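Local coordinates for protein signal peptidase I (Enterococcus faecalis, PDB 4ME8) that probably cleaves hydrophobic N-terminal signal or leader sequences from secreted proteins, as a serine endopeptidase of the S26 family, at residues Asn87-Phe92 and Asp115-Ser120; Pro36-Gly41 and Arg124-Val129; Gly50-Thr55 and Gly108-Leu113; Asp31-Pro36 and Ala132-Val137. One frame throughout, in Å; residues are numbered along the deposited sequence.

Contact 1: residues Asn87-Phe92 and Asp115-Ser120; sequences NYTQDF and DNRPRS. With EDO (1,2-ethanediol), chain B.
The phenol of Y88 reaches across to the 115-120 turn, its OH donating a hydrogen bond to D115 O (3.0 Å). That bond lies in the carbonyl plane and uses a lone pair, with a C=O...donor angle of 134°. CG of Y88 stands anti to the backbone N (chi1 -166°). The far end of the ring meets the turn, and P118 packs over one of its faces: P118 CD sits 3.9 Å from the centre of the Y88 ring, a CH-pi contact. R117 CG approaches the same ring obliquely, 3.4 Å from Y88 CE2. Next along the loop, T89 OG1 accepts from R117 NH1 at 3.0 Å, lying near the guanidinium plane.

Further out, the guanidinium is shared with the hydroxyl of Y58 and, through NH2, with the carboxylate of E72, while D115 is paired with R47. D115 N donates to O2 of an ethanediol, probably from the crystallisation liquor. N116 centres an inverse gamma turn, and S120 OG is hydrogen-bonded to NZ of K46, a predicted active-site residue. With NH1 bound to T89 and Y58 and NH2 to E72, the R117 guanidinium is fixed in orientation, and the carboxylate probably offsets its charge.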
loop_
_atom_site.group_PDB
_atom_site.type_symbol
_atom_site.label_atom_id
_atom_site.label_comp_id
_atom_site.label_asym_id
_atom_site.label_seq_id
_atom_site.Cartn_x
_atom_site.Cartn_y
_atom_site.Cartn_z
ATOM N N ASN A 87 -4.474 1.921 -16.497
ATOM C CA ASN A 87 -4.055 1.113 -15.346
ATOM C C ASN A 87 -4.696 1.653 -14.065
ATOM O O ASN A 87 -4.655 2.857 -13.798
ATOM C CB ASN A 87 -2.529 1.114 -15.176
ATOM C CG ASN A 87 -1.822 0.136 -16.104
ATOM O OD1 ASN A 87 -2.430 -0.776 -16.674
ATOM N ND2 ASN A 87 -0.513 0.314 -16.240
ATOM N N TYR A 88 -5.277 0.751 -13.279
ATOM C CA TYR A 88 -5.959 1.098 -12.033
ATOM C C TYR A 88 -4.999 1.742 -11.024
ATOM O O TYR A 88 -5.351 2.704 -10.332
ATOM C CB TYR A 88 -6.579 -0.170 -11.440
ATOM C CG TYR A 88 -7.590 0.065 -10.350
ATOM C CD1 TYR A 88 -8.748 0.786 -10.600
ATOM C CD2 TYR A 88 -7.402 -0.456 -9.077
ATOM C CE1 TYR A 88 -9.690 0.995 -9.609
ATOM C CE2 TYR A 88 -8.338 -0.258 -8.081
ATOM C CZ TYR A 88 -9.481 0.470 -8.350
ATOM O OH TYR A 88 -10.416 0.679 -7.364
ATOM N N THR A 89 -3.793 1.187 -10.942
ATOM C CA THR A 89 -2.717 1.727 -10.116
ATOM C C THR A 89 -1.592 2.154 -11.054
ATOM O O THR A 89 -1.165 1.372 -11.904
ATOM C CB THR A 89 -2.167 0.668 -9.129
ATOM O OG1 THR A 89 -3.241 0.106 -8.361
ATOM C CG2 THR A 89 -1.141 1.280 -8.188
ATOM N N GLN A 90 -1.114 3.387 -10.896
ATOM C CA GLN A 90 -0.073 3.926 -11.775
ATOM C C GLN A 90 1.256 3.212 -11.528
ATOM O O GLN A 90 1.505 2.696 -10.425
ATOM C CB GLN A 90 0.072 5.462 -11.621
ATOM C CG GLN A 90 0.938 5.977 -10.460
ATOM C CD GLN A 90 0.175 6.123 -9.148
ATOM O OE1 GLN A 90 -0.562 5.220 -8.740
ATOM N NE2 GLN A 90 0.353 7.262 -8.474
ATOM N N ASP A 91 2.095 3.165 -12.560
ATOM C CA ASP A 91 3.455 2.661 -12.412
ATOM C C ASP A 91 4.214 3.481 -11.351
ATOM O O ASP A 91 4.178 4.714 -11.349
ATOM C CB ASP A 91 4.217 2.716 -13.749
ATOM C CG ASP A 91 3.637 1.777 -14.816
ATOM O OD1 ASP A 91 2.862 0.857 -14.486
ATOM O OD2 ASP A 91 3.971 1.964 -16.003
ATOM N N PHE A 92 4.881 2.790 -10.438
ATOM C CA PHE A 92 5.774 3.444 -9.491
ATOM C C PHE A 92 6.711 2.436 -8.849
ATOM O O PHE A 92 6.463 1.236 -8.889
ATOM C CB PHE A 92 4.992 4.200 -8.400
ATOM C CG PHE A 92 4.217 3.307 -7.451
ATOM C CD1 PHE A 92 2.909 2.942 -7.732
ATOM C CD2 PHE A 92 4.788 2.862 -6.261
ATOM C CE1 PHE A 92 2.192 2.133 -6.859
ATOM C CE2 PHE A 92 4.081 2.046 -5.391
ATOM C CZ PHE A 92 2.779 1.684 -5.690
ATOM N N ASP A 115 -7.876 0.012 -1.472
ATOM C CA ASP A 115 -8.438 -0.774 -2.579
ATOM C C ASP A 115 -9.107 0.102 -3.646
ATOM O O ASP A 115 -9.022 -0.225 -4.834
ATOM C CB ASP A 115 -9.427 -1.821 -2.071
ATOM C CG ASP A 115 -8.765 -2.918 -1.224
ATOM O OD1 ASP A 115 -7.513 -2.962 -1.074
ATOM O OD2 ASP A 115 -9.524 -3.760 -0.701
ATOM N N ASN A 116 -9.788 1.177 -3.231
ATOM C CA ASN A 116 -10.335 2.151 -4.188
ATOM C C ASN A 116 -9.196 3.070 -4.655
ATOM O O ASN A 116 -9.156 4.269 -4.355
ATOM C CB ASN A 116 -11.515 2.939 -3.592
ATOM C CG ASN A 116 -12.433 3.524 -4.661
ATOM O OD1 ASN A 116 -12.413 3.105 -5.816
ATOM N ND2 ASN A 116 -13.248 4.494 -4.271
ATOM N N ARG A 117 -8.277 2.473 -5.414
ATOM C CA ARG A 117 -6.961 3.061 -5.733
ATOM C C ARG A 117 -6.946 4.504 -6.260
ATOM O O ARG A 117 -6.127 5.313 -5.802
ATOM C CB ARG A 117 -6.178 2.140 -6.692
ATOM C CG ARG A 117 -5.771 0.794 -6.104
ATOM C CD ARG A 117 -4.570 0.918 -5.176
ATOM N NE ARG A 117 -4.404 -0.259 -4.320
ATOM C CZ ARG A 117 -3.672 -1.331 -4.611
ATOM N NH1 ARG A 117 -3.009 -1.409 -5.758
ATOM N NH2 ARG A 117 -3.618 -2.349 -3.748
ATOM N N PRO A 118 -7.831 4.834 -7.222
ATOM C CA PRO A 118 -7.814 6.220 -7.704
ATOM C C PRO A 118 -8.425 7.261 -6.754
ATOM O O PRO A 118 -8.363 8.461 -7.049
ATOM C CB PRO A 118 -8.605 6.157 -9.017
ATOM C CG PRO A 118 -9.373 4.880 -8.976
ATOM C CD PRO A 118 -8.617 3.940 -8.093
ATOM N N ARG A 119 -9.029 6.809 -5.654
ATOM C CA ARG A 119 -9.667 7.700 -4.685
ATOM C C ARG A 119 -9.032 7.561 -3.297
ATOM O O ARG A 119 -9.573 8.032 -2.303
ATOM C CB ARG A 119 -11.174 7.412 -4.634
ATOM C CG ARG A 119 -11.987 8.180 -5.667
ATOM C CD ARG A 119 -13.241 7.434 -6.107
ATOM N NE ARG A 119 -12.993 6.567 -7.268
ATOM C CZ ARG A 119 -13.001 6.968 -8.547
ATOM N NH1 ARG A 119 -13.245 8.242 -8.875
ATOM N NH2 ARG A 119 -12.761 6.080 -9.515
ATOM N N SER A 120 -7.863 6.935 -3.247
ATOM C CA SER A 120 -7.199 6.611 -1.987
ATOM C C SER A 120 -6.003 7.519 -1.679
ATOM O O SER A 120 -5.034 7.600 -2.452
ATOM C CB SER A 120 -6.726 5.155 -1.998
ATOM O OG SER A 120 -5.958 4.880 -0.837
HETATM C C1 EDO B . -9.846 -0.568 3.576
HETATM O O1 EDO B . -11.117 0.008 3.235
HETATM C C2 EDO B . -9.144 -1.083 2.323
HETATM O O2 EDO B . -8.574 0.004 1.590
#

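Contact 2: residues Pro36-Gly41 and Arg124-Val129; sequences PSPRNG and RYFGFV. With EDO (1,2-ethanediol), chain C.
The R39 guanidinium is held between two acceptors: NE forms a salt bridge with the carboxylate of D121, and R39 NH2 donates a weak hydrogen bond to Y125 O at 3.0 Å, bent to 127° at the hydrogen. F126 CB lies over one face of the group, 3.9 Å from R39 NH2.

The apolar half of the contact is a CH-pi contact: P38 CD stands almost directly above the centre of the F126 ring, 3.7 Å away and only 3° off the normal. P38 CG covers the same ring toward its rim, at 3.7 Å from F126 CD1, and also touches V129 CG2. F126 CG lies between the backbone N and the carbonyl carbon (chi1 64°), 4.0 Å from P38 CD.

These residues join the loop between strands 32-36 and 43-50 to the short helix 123-126 and the chain leaving it, where G127 turns out of helical geometry with positive phi. The loop itself is shaped by an ST turn, in which S37 OG accepts from R39 N at 3.1 Å. That hydroxyl oxygen also approaches the F126 ring obliquely, 3.7 Å from F126 CD2. F126 packs on F35 as well, and its side chain lies about 5 Å from that of K46, predicted to be catalytic.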
loop_
_atom_site.group_PDB
_atom_site.type_symbol
_atom_site.label_atom_id
_atom_site.label_comp_id
_atom_site.label_asym_id
_atom_site.label_seq_id
_atom_site.Cartn_x
_atom_site.Cartn_y
_atom_site.Cartn_z
ATOM N N PRO A 36 -3.668 6.266 12.557
ATOM C CA PRO A 36 -3.872 7.679 12.268
ATOM C C PRO A 36 -3.143 8.068 10.987
ATOM O O PRO A 36 -1.973 7.709 10.813
ATOM C CB PRO A 36 -3.254 8.392 13.483
ATOM C CG PRO A 36 -2.974 7.335 14.492
ATOM C CD PRO A 36 -2.782 6.077 13.717
ATOM N N SER A 37 -3.832 8.778 10.094
ATOM C CA SER A 37 -3.232 9.198 8.824
ATOM C C SER A 37 -1.983 10.044 9.064
ATOM O O SER A 37 -2.013 10.951 9.878
ATOM C CB SER A 37 -4.215 9.998 7.966
ATOM O OG SER A 37 -3.537 10.568 6.844
ATOM N N PRO A 38 -0.880 9.731 8.359
ATOM C CA PRO A 38 0.338 10.545 8.426
ATOM C C PRO A 38 0.125 11.981 7.979
ATOM O O PRO A 38 0.899 12.861 8.360
ATOM C CB PRO A 38 1.291 9.834 7.466
ATOM C CG PRO A 38 0.839 8.422 7.462
ATOM C CD PRO A 38 -0.651 8.464 7.639
ATOM N N ARG A 39 -0.910 12.209 7.174
ATOM C CA ARG A 39 -1.259 13.555 6.741
ATOM C C ARG A 39 -1.852 14.387 7.871
ATOM O O ARG A 39 -1.277 15.398 8.257
ATOM C CB ARG A 39 -2.228 13.521 5.551
ATOM C CG ARG A 39 -2.143 14.788 4.715
ATOM C CD ARG A 39 -2.974 14.714 3.447
ATOM N NE ARG A 39 -2.460 13.764 2.456
ATOM C CZ ARG A 39 -1.413 13.983 1.658
ATOM N NH1 ARG A 39 -0.706 15.102 1.738
ATOM N NH2 ARG A 39 -1.052 13.056 0.779
ATOM N N ASN A 40 -2.988 13.954 8.408
ATOM C CA ASN A 40 -3.766 14.788 9.331
ATOM C C ASN A 40 -4.153 14.130 10.663
ATOM O O ASN A 40 -4.902 14.720 11.449
ATOM C CB ASN A 40 -5.028 15.276 8.618
ATOM C CG ASN A 40 -5.914 14.133 8.146
ATOM O OD1 ASN A 40 -5.501 12.971 8.110
ATOM N ND2 ASN A 40 -7.145 14.462 7.779
ATOM N N GLY A 41 -3.653 12.925 10.922
ATOM C CA GLY A 41 -3.977 12.199 12.156
ATOM C C GLY A 41 -5.373 11.577 12.236
ATOM O O GLY A 41 -5.759 11.065 13.289
ATOM N N ARG A 124 1.355 6.078 -1.457
ATOM C CA ARG A 124 1.738 6.785 -2.681
ATOM C C ARG A 124 1.794 8.296 -2.509
ATOM O O ARG A 124 2.499 8.961 -3.257
ATOM C CB ARG A 124 0.775 6.475 -3.825
ATOM C CG ARG A 124 0.947 5.094 -4.423
ATOM C CD ARG A 124 -0.176 4.774 -5.391
ATOM N NE ARG A 124 -1.480 4.764 -4.728
ATOM C CZ ARG A 124 -2.647 4.689 -5.367
ATOM N NH1 ARG A 124 -2.690 4.612 -6.697
ATOM N NH2 ARG A 124 -3.782 4.693 -4.673
ATOM N N TYR A 125 1.029 8.831 -1.552
ATOM C CA TYR A 125 0.855 10.282 -1.415
ATOM C C TYR A 125 1.169 10.845 -0.022
ATOM O O TYR A 125 1.637 11.983 0.069
ATOM C CB TYR A 125 -0.565 10.672 -1.845
ATOM C CG TYR A 125 -0.937 10.117 -3.207
ATOM C CD1 TYR A 125 -0.251 10.515 -4.350
ATOM C CD2 TYR A 125 -1.956 9.179 -3.349
ATOM C CE1 TYR A 125 -0.577 10.007 -5.598
ATOM C CE2 TYR A 125 -2.291 8.665 -4.592
ATOM C CZ TYR A 125 -1.599 9.081 -5.711
ATOM O OH TYR A 125 -1.930 8.574 -6.938
ATOM N N PHE A 126 0.900 10.089 1.049
ATOM C CA PHE A 126 1.331 10.505 2.402
ATOM C C PHE A 126 2.576 9.779 2.957
ATOM O O PHE A 126 2.978 10.017 4.101
ATOM C CB PHE A 126 0.166 10.527 3.423
ATOM C CG PHE A 126 -0.487 9.188 3.715
ATOM C CD1 PHE A 126 0.248 8.016 3.854
ATOM C CD2 PHE A 126 -1.855 9.131 3.936
ATOM C CE1 PHE A 126 -0.368 6.816 4.148
ATOM C CE2 PHE A 126 -2.484 7.933 4.241
ATOM C CZ PHE A 126 -1.739 6.771 4.352
ATOM N N GLY A 127 3.191 8.913 2.153
ATOM C CA GLY A 127 4.452 8.288 2.541
ATOM C C GLY A 127 4.250 7.116 3.479
ATOM O O GLY A 127 3.140 6.625 3.627
ATOM N N PHE A 128 5.324 6.678 4.126
ATOM C CA PHE A 128 5.285 5.472 4.956
ATOM C C PHE A 128 4.511 5.683 6.260
ATOM O O PHE A 128 4.440 6.799 6.778
ATOM C CB PHE A 128 6.704 4.974 5.272
ATOM C CG PHE A 128 7.516 4.620 4.052
ATOM C CD1 PHE A 128 7.199 3.499 3.282
ATOM C CD2 PHE A 128 8.611 5.405 3.670
ATOM C CE1 PHE A 128 7.953 3.172 2.162
ATOM C CE2 PHE A 128 9.360 5.081 2.547
ATOM C CZ PHE A 128 9.028 3.963 1.794
ATOM N N VAL A 129 3.947 4.590 6.783
ATOM C CA VAL A 129 3.197 4.613 8.038
ATOM C C VAL A 129 4.027 3.993 9.165
ATOM O O VAL A 129 4.587 2.913 8.997
ATOM C CB VAL A 129 1.871 3.825 7.892
ATOM C CG1 VAL A 129 1.123 3.754 9.224
ATOM C CG2 VAL A 129 1.013 4.447 6.795
HETATM C C1 EDO C . 3.839 10.754 -6.772
HETATM O O1 EDO C . 2.734 10.261 -7.554
HETATM C C2 EDO C . 3.344 11.473 -5.515
HETATM O O2 EDO C . 4.048 11.020 -4.341
#

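Contact 3: residues Gly50-Thr55 and Gly108-Leu113; sequences GLPGET and GMYFVL
M109, a selenomethionine, meets P52 through its backbone: M109 O is 3.4 Å from P52 CD, while its side chain leads away to pack on F128.

One residue on, Y110 has CG anti to the carbonyl carbon (chi1 -68°). L51 CD2 touches its ring obliquely, 3.8 Å from Y110 CE1. Y110 CA also makes a bent CA-H...O contact with G50 O, at 3.5 Å.

F111 and G50 then form an antiparallel hydrogen-bonded pair. F111 N donates to G50 O and G50 N to F111 O, each at 2.9 Å; both bonds are nearly straight at the hydrogen, 174° and 177° respectively. F111 CB lies 3.9 Å from G50 CA, packed directly against the glycine backbone. The pair joins the end of strand 43-50 to strand 109-113 within a five-stranded antiparallel sheet, and the chain leaves strand 43-50 directly into a type II beta turn from L51 to E54, with G53 at positive phi. E54 N closes the turn on L51 O, and E54 OE1 accepts from L51 N at 3.0 Å, approached from above the carboxylate plane. The other carboxylate oxygen, E54 OE2, forms a salt bridge with R29.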
loop_
_atom_site.group_PDB
_atom_site.type_symbol
_atom_site.label_atom_id
_atom_site.label_comp_id
_atom_site.label_asym_id
_atom_site.label_seq_id
_atom_site.Cartn_x
_atom_site.Cartn_y
_atom_site.Cartn_z
ATOM N N GLY A 50 3.538 -3.234 1.694
ATOM C CA GLY A 50 4.975 -3.377 1.876
ATOM C C GLY A 50 5.400 -3.378 3.330
ATOM O O GLY A 50 4.931 -2.561 4.123
ATOM N N LEU A 51 6.321 -4.285 3.646
ATOM C CA LEU A 51 6.837 -4.515 4.998
ATOM C C LEU A 51 8.317 -4.120 5.014
ATOM O O LEU A 51 8.925 -4.035 3.951
ATOM C CB LEU A 51 6.702 -6.005 5.335
ATOM C CG LEU A 51 5.273 -6.580 5.440
ATOM C CD1 LEU A 51 5.212 -8.021 4.959
ATOM C CD2 LEU A 51 4.781 -6.519 6.872
ATOM N N PRO A 52 8.903 -3.889 6.212
ATOM C CA PRO A 52 10.304 -3.454 6.349
ATOM C C PRO A 52 11.315 -4.245 5.505
ATOM O O PRO A 52 11.324 -5.483 5.520
ATOM C CB PRO A 52 10.599 -3.677 7.834
ATOM C CG PRO A 52 9.273 -3.557 8.515
ATOM C CD PRO A 52 8.230 -3.999 7.523
ATOM N N GLY A 53 12.161 -3.526 4.777
ATOM C CA GLY A 53 13.239 -4.151 4.014
ATOM C C GLY A 53 12.908 -4.397 2.556
ATOM O O GLY A 53 13.814 -4.537 1.733
ATOM N N GLU A 54 11.618 -4.406 2.234
ATOM C CA GLU A 54 11.149 -4.772 0.902
ATOM C C GLU A 54 11.126 -3.609 -0.098
ATOM O O GLU A 54 10.863 -2.459 0.260
ATOM C CB GLU A 54 9.755 -5.387 1.001
ATOM C CG GLU A 54 9.739 -6.731 1.735
ATOM C CD GLU A 54 8.339 -7.211 2.094
ATOM O OE1 GLU A 54 7.371 -6.442 1.894
ATOM O OE2 GLU A 54 8.197 -8.356 2.588
ATOM N N THR A 55 11.405 -3.928 -1.361
ATOM C CA THR A 55 11.114 -3.012 -2.461
ATOM C C THR A 55 9.655 -3.219 -2.898
ATOM O O THR A 55 9.134 -4.344 -2.842
ATOM C CB THR A 55 12.053 -3.228 -3.669
ATOM O OG1 THR A 55 11.768 -4.489 -4.282
ATOM C CG2 THR A 55 13.527 -3.175 -3.249
ATOM N N GLY A 108 10.717 -0.540 10.910
ATOM C CA GLY A 108 9.632 -0.041 11.763
ATOM C C GLY A 108 8.562 0.741 11.026
ATOM O O GLY A 108 7.892 1.584 11.615
HETATM N N MSE A 109 8.393 0.459 9.739
HETATM C CA MSE A 109 7.412 1.167 8.922
HETATM C C MSE A 109 6.753 0.279 7.911
HETATM O O MSE A 109 7.284 -0.769 7.559
HETATM C CB MSE A 109 8.122 2.316 8.224
HETATM C CG MSE A 109 8.553 3.313 9.296
HETATM SE SE MSE A 109 8.644 5.095 8.527
HETATM C CE MSE A 109 6.784 5.673 8.720
ATOM N N TYR A 110 5.585 0.723 7.442
ATOM C CA TYR A 110 4.777 0.025 6.449
ATOM C C TYR A 110 4.484 0.917 5.241
ATOM O O TYR A 110 4.407 2.143 5.358
ATOM C CB TYR A 110 3.420 -0.370 7.056
ATOM C CG TYR A 110 3.421 -1.430 8.155
ATOM C CD1 TYR A 110 4.255 -2.543 8.093
ATOM C CD2 TYR A 110 2.529 -1.347 9.221
ATOM C CE1 TYR A 110 4.217 -3.524 9.075
ATOM C CE2 TYR A 110 2.481 -2.322 10.203
ATOM C CZ TYR A 110 3.332 -3.407 10.131
ATOM O OH TYR A 110 3.295 -4.383 11.103
ATOM N N PHE A 111 4.302 0.273 4.090
ATOM C CA PHE A 111 3.762 0.889 2.889
ATOM C C PHE A 111 2.360 0.339 2.727
ATOM O O PHE A 111 2.166 -0.884 2.715
ATOM C CB PHE A 111 4.605 0.519 1.665
ATOM C CG PHE A 111 4.205 1.249 0.417
ATOM C CD1 PHE A 111 4.695 2.515 0.156
ATOM C CD2 PHE A 111 3.322 0.674 -0.485
ATOM C CE1 PHE A 111 4.317 3.197 -0.993
ATOM C CE2 PHE A 111 2.931 1.350 -1.624
ATOM C CZ PHE A 111 3.429 2.613 -1.885
ATOM N N VAL A 112 1.375 1.227 2.644
ATOM C CA VAL A 112 -0.033 0.807 2.564
ATOM C C VAL A 112 -0.723 1.409 1.337
ATOM O O VAL A 112 -0.301 2.437 0.834
ATOM C CB VAL A 112 -0.812 1.167 3.845
ATOM C CG1 VAL A 112 -0.127 0.577 5.081
ATOM C CG2 VAL A 112 -0.995 2.678 3.987
ATOM N N LEU A 113 -1.752 0.733 0.837
ATOM C CA LEU A 113 -2.540 1.222 -0.291
ATOM C C LEU A 113 -4.015 0.943 -0.025
ATOM O O LEU A 113 -4.344 -0.047 0.621
ATOM C CB LEU A 113 -2.131 0.518 -1.581
ATOM C CG LEU A 113 -0.715 0.678 -2.133
ATOM C CD1 LEU A 113 -0.555 -0.213 -3.348
ATOM C CD2 LEU A 113 -0.393 2.115 -2.511
#

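Contact 4: residues Asp31-Pro36 and Ala132-Val137; sequences DIIAFP and ASVEGV
I33 holds CG1 between the backbone N and the carbonyl carbon (chi1 52°), and the CD1 it carries lies near V134 CG2; V134 sets CG1 anti to its backbone N (chi1 175°). V134 CG1 lies 3.9 Å from I33 CB, the two side chains crossing at about a right angle, and the I33 CG2 branch reaches V137 CG2 at 4.2 Å. V137 CG1 meets D31 OD2 at the end of the aspartate, whose OD2 takes its hydrogen bond from Q28 N.

The backbones pair antiparallel at the edge of the sheet, strand 136-137 lying outside strand 32-36. A34 N donates to G136 O at 3.0 Å, and E135 N to A34 O at 2.8 Å. Two residues of the outer segment, E135 and G136, thus stand opposite the single A34, a classic beta bulge. Carbon donors supplement these bonds: V137 CA approaches I32 O at 3.4 Å, and I33 CA lies 3.3 Å from G136 O. Past the bulge, P36 CD rests against S133 O at 3.0 Å.

On its other edge, strand 32-36 bonds to strand 43-50, and the F35 side chain comes about 4 Å from that of K46, a predicted active-site residue. Pairing with the outer strand continues through I32 and L138, while the bulge lets E135 N and G136 O satisfy both backbone polar groups of A34.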
loop_
_atom_site.group_PDB
_atom_site.type_symbol
_atom_site.label_atom_id
_atom_site.label_comp_id
_atom_site.label_asym_id
_atom_site.label_seq_id
_atom_site.Cartn_x
_atom_site.Cartn_y
_atom_site.Cartn_z
ATOM N N ASP A 31 -3.202 -7.782 4.941
ATOM C CA ASP A 31 -4.038 -7.421 6.075
ATOM C C ASP A 31 -4.495 -5.969 5.938
ATOM O O ASP A 31 -3.772 -5.109 5.401
ATOM C CB ASP A 31 -3.288 -7.583 7.408
ATOM C CG ASP A 31 -3.146 -9.045 7.845
ATOM O OD1 ASP A 31 -3.724 -9.945 7.193
ATOM O OD2 ASP A 31 -2.461 -9.291 8.871
ATOM N N ILE A 32 -5.708 -5.714 6.419
ATOM C CA ILE A 32 -6.233 -4.359 6.511
ATOM C C ILE A 32 -5.909 -3.843 7.904
ATOM O O ILE A 32 -6.140 -4.532 8.896
ATOM C CB ILE A 32 -7.747 -4.316 6.214
ATOM C CG1 ILE A 32 -7.952 -4.483 4.712
ATOM C CG2 ILE A 32 -8.367 -2.995 6.660
ATOM C CD1 ILE A 32 -9.349 -4.898 4.337
ATOM N N ILE A 33 -5.350 -2.637 7.962
ATOM C CA ILE A 33 -4.900 -2.073 9.225
ATOM C C ILE A 33 -5.416 -0.660 9.449
ATOM O O ILE A 33 -5.487 0.142 8.514
ATOM C CB ILE A 33 -3.361 -2.097 9.340
ATOM C CG1 ILE A 33 -2.691 -1.456 8.120
ATOM C CG2 ILE A 33 -2.869 -3.532 9.481
ATOM C CD1 ILE A 33 -1.201 -1.275 8.305
ATOM N N ALA A 34 -5.767 -0.363 10.696
ATOM C CA ALA A 34 -6.231 0.963 11.072
ATOM C C ALA A 34 -5.131 1.726 11.809
ATOM O O ALA A 34 -4.425 1.153 12.643
ATOM C CB ALA A 34 -7.472 0.859 11.931
ATOM N N PHE A 35 -5.008 3.015 11.492
ATOM C CA PHE A 35 -3.928 3.876 11.995
ATOM C C PHE A 35 -4.260 5.356 11.760
ATOM O O PHE A 35 -5.029 5.674 10.853
ATOM C CB PHE A 35 -2.623 3.548 11.275
ATOM C CG PHE A 35 -2.725 3.635 9.777
ATOM C CD1 PHE A 35 -3.100 2.532 9.033
ATOM C CD2 PHE A 35 -2.455 4.825 9.114
ATOM C CE1 PHE A 35 -3.209 2.611 7.662
ATOM C CE2 PHE A 35 -2.563 4.909 7.743
ATOM C CZ PHE A 35 -2.939 3.802 7.016
ATOM N N PRO A 36 -3.668 6.266 12.557
ATOM C CA PRO A 36 -3.872 7.679 12.268
ATOM C C PRO A 36 -3.143 8.068 10.987
ATOM O O PRO A 36 -1.973 7.709 10.813
ATOM C CB PRO A 36 -3.254 8.392 13.483
ATOM C CG PRO A 36 -2.974 7.335 14.492
ATOM C CD PRO A 36 -2.782 6.077 13.717
ATOM N N ALA A 132 4.320 1.494 14.902
ATOM C CA ALA A 132 3.883 1.802 16.263
ATOM C C ALA A 132 2.536 2.539 16.342
ATOM O O ALA A 132 1.855 2.469 17.367
ATOM C CB ALA A 132 4.953 2.605 16.974
ATOM N N SER A 133 2.150 3.243 15.279
ATOM C CA SER A 133 0.876 3.978 15.260
ATOM C C SER A 133 -0.334 3.121 14.801
ATOM O O SER A 133 -1.478 3.581 14.843
ATOM C CB SER A 133 1.003 5.248 14.395
ATOM O OG SER A 133 1.209 4.938 13.022
ATOM N N VAL A 134 -0.089 1.879 14.385
ATOM C CA VAL A 134 -1.168 0.992 13.953
ATOM C C VAL A 134 -1.953 0.495 15.166
ATOM O O VAL A 134 -1.382 -0.134 16.054
ATOM C CB VAL A 134 -0.616 -0.195 13.135
ATOM C CG1 VAL A 134 -1.720 -1.188 12.783
ATOM C CG2 VAL A 134 0.064 0.317 11.874
ATOM N N GLU A 135 -3.256 0.781 15.200
ATOM C CA GLU A 135 -4.109 0.410 16.349
ATOM C C GLU A 135 -4.807 -0.948 16.199
ATOM O O GLU A 135 -5.331 -1.484 17.173
ATOM C CB GLU A 135 -5.135 1.506 16.714
ATOM C CG GLU A 135 -5.337 2.632 15.703
ATOM C CD GLU A 135 -6.120 3.811 16.269
ATOM O OE1 GLU A 135 -6.946 3.605 17.196
ATOM O OE2 GLU A 135 -5.899 4.949 15.779
ATOM N N GLY A 136 -4.809 -1.513 14.996
ATOM C CA GLY A 136 -5.318 -2.867 14.834
ATOM C C GLY A 136 -5.268 -3.432 13.432
ATOM O O GLY A 136 -5.192 -2.694 12.460
ATOM N N VAL A 137 -5.292 -4.759 13.354
ATOM C CA VAL A 137 -5.625 -5.481 12.134
ATOM C C VAL A 137 -7.145 -5.646 12.112
ATOM O O VAL A 137 -7.750 -6.004 13.135
ATOM C CB VAL A 137 -4.956 -6.873 12.105
ATOM C CG1 VAL A 137 -5.422 -7.676 10.890
ATOM C CG2 VAL A 137 -3.436 -6.725 12.127
#

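How the contacts relate
Contacts 3 and 4 belong to one five-stranded antiparallel sheet, their centres 13 Å apart: Y110 CD2 meets I33 CD1 at 3.8 Å, and V112 packs on F35. Contact 2 lies beside both. It shares P36 with contact 4, where V129 CG2 touches F35 CE2 at 3.7 Å, and V129 O probably takes a hydrogen bond from Y110 N of contact 3 (2.9 Å). R124 carries the link on to contact 1, its NH2 lying 2.7 Å from R117 O and its NH1 3.0 Å from Q90 OE1. Contacts 1 and 4 do not touch, their centres 21 Å apart. Yet the predicted active-site K46 meets side chains of both, F35 and S120, and F126 of contact 2 is near it too.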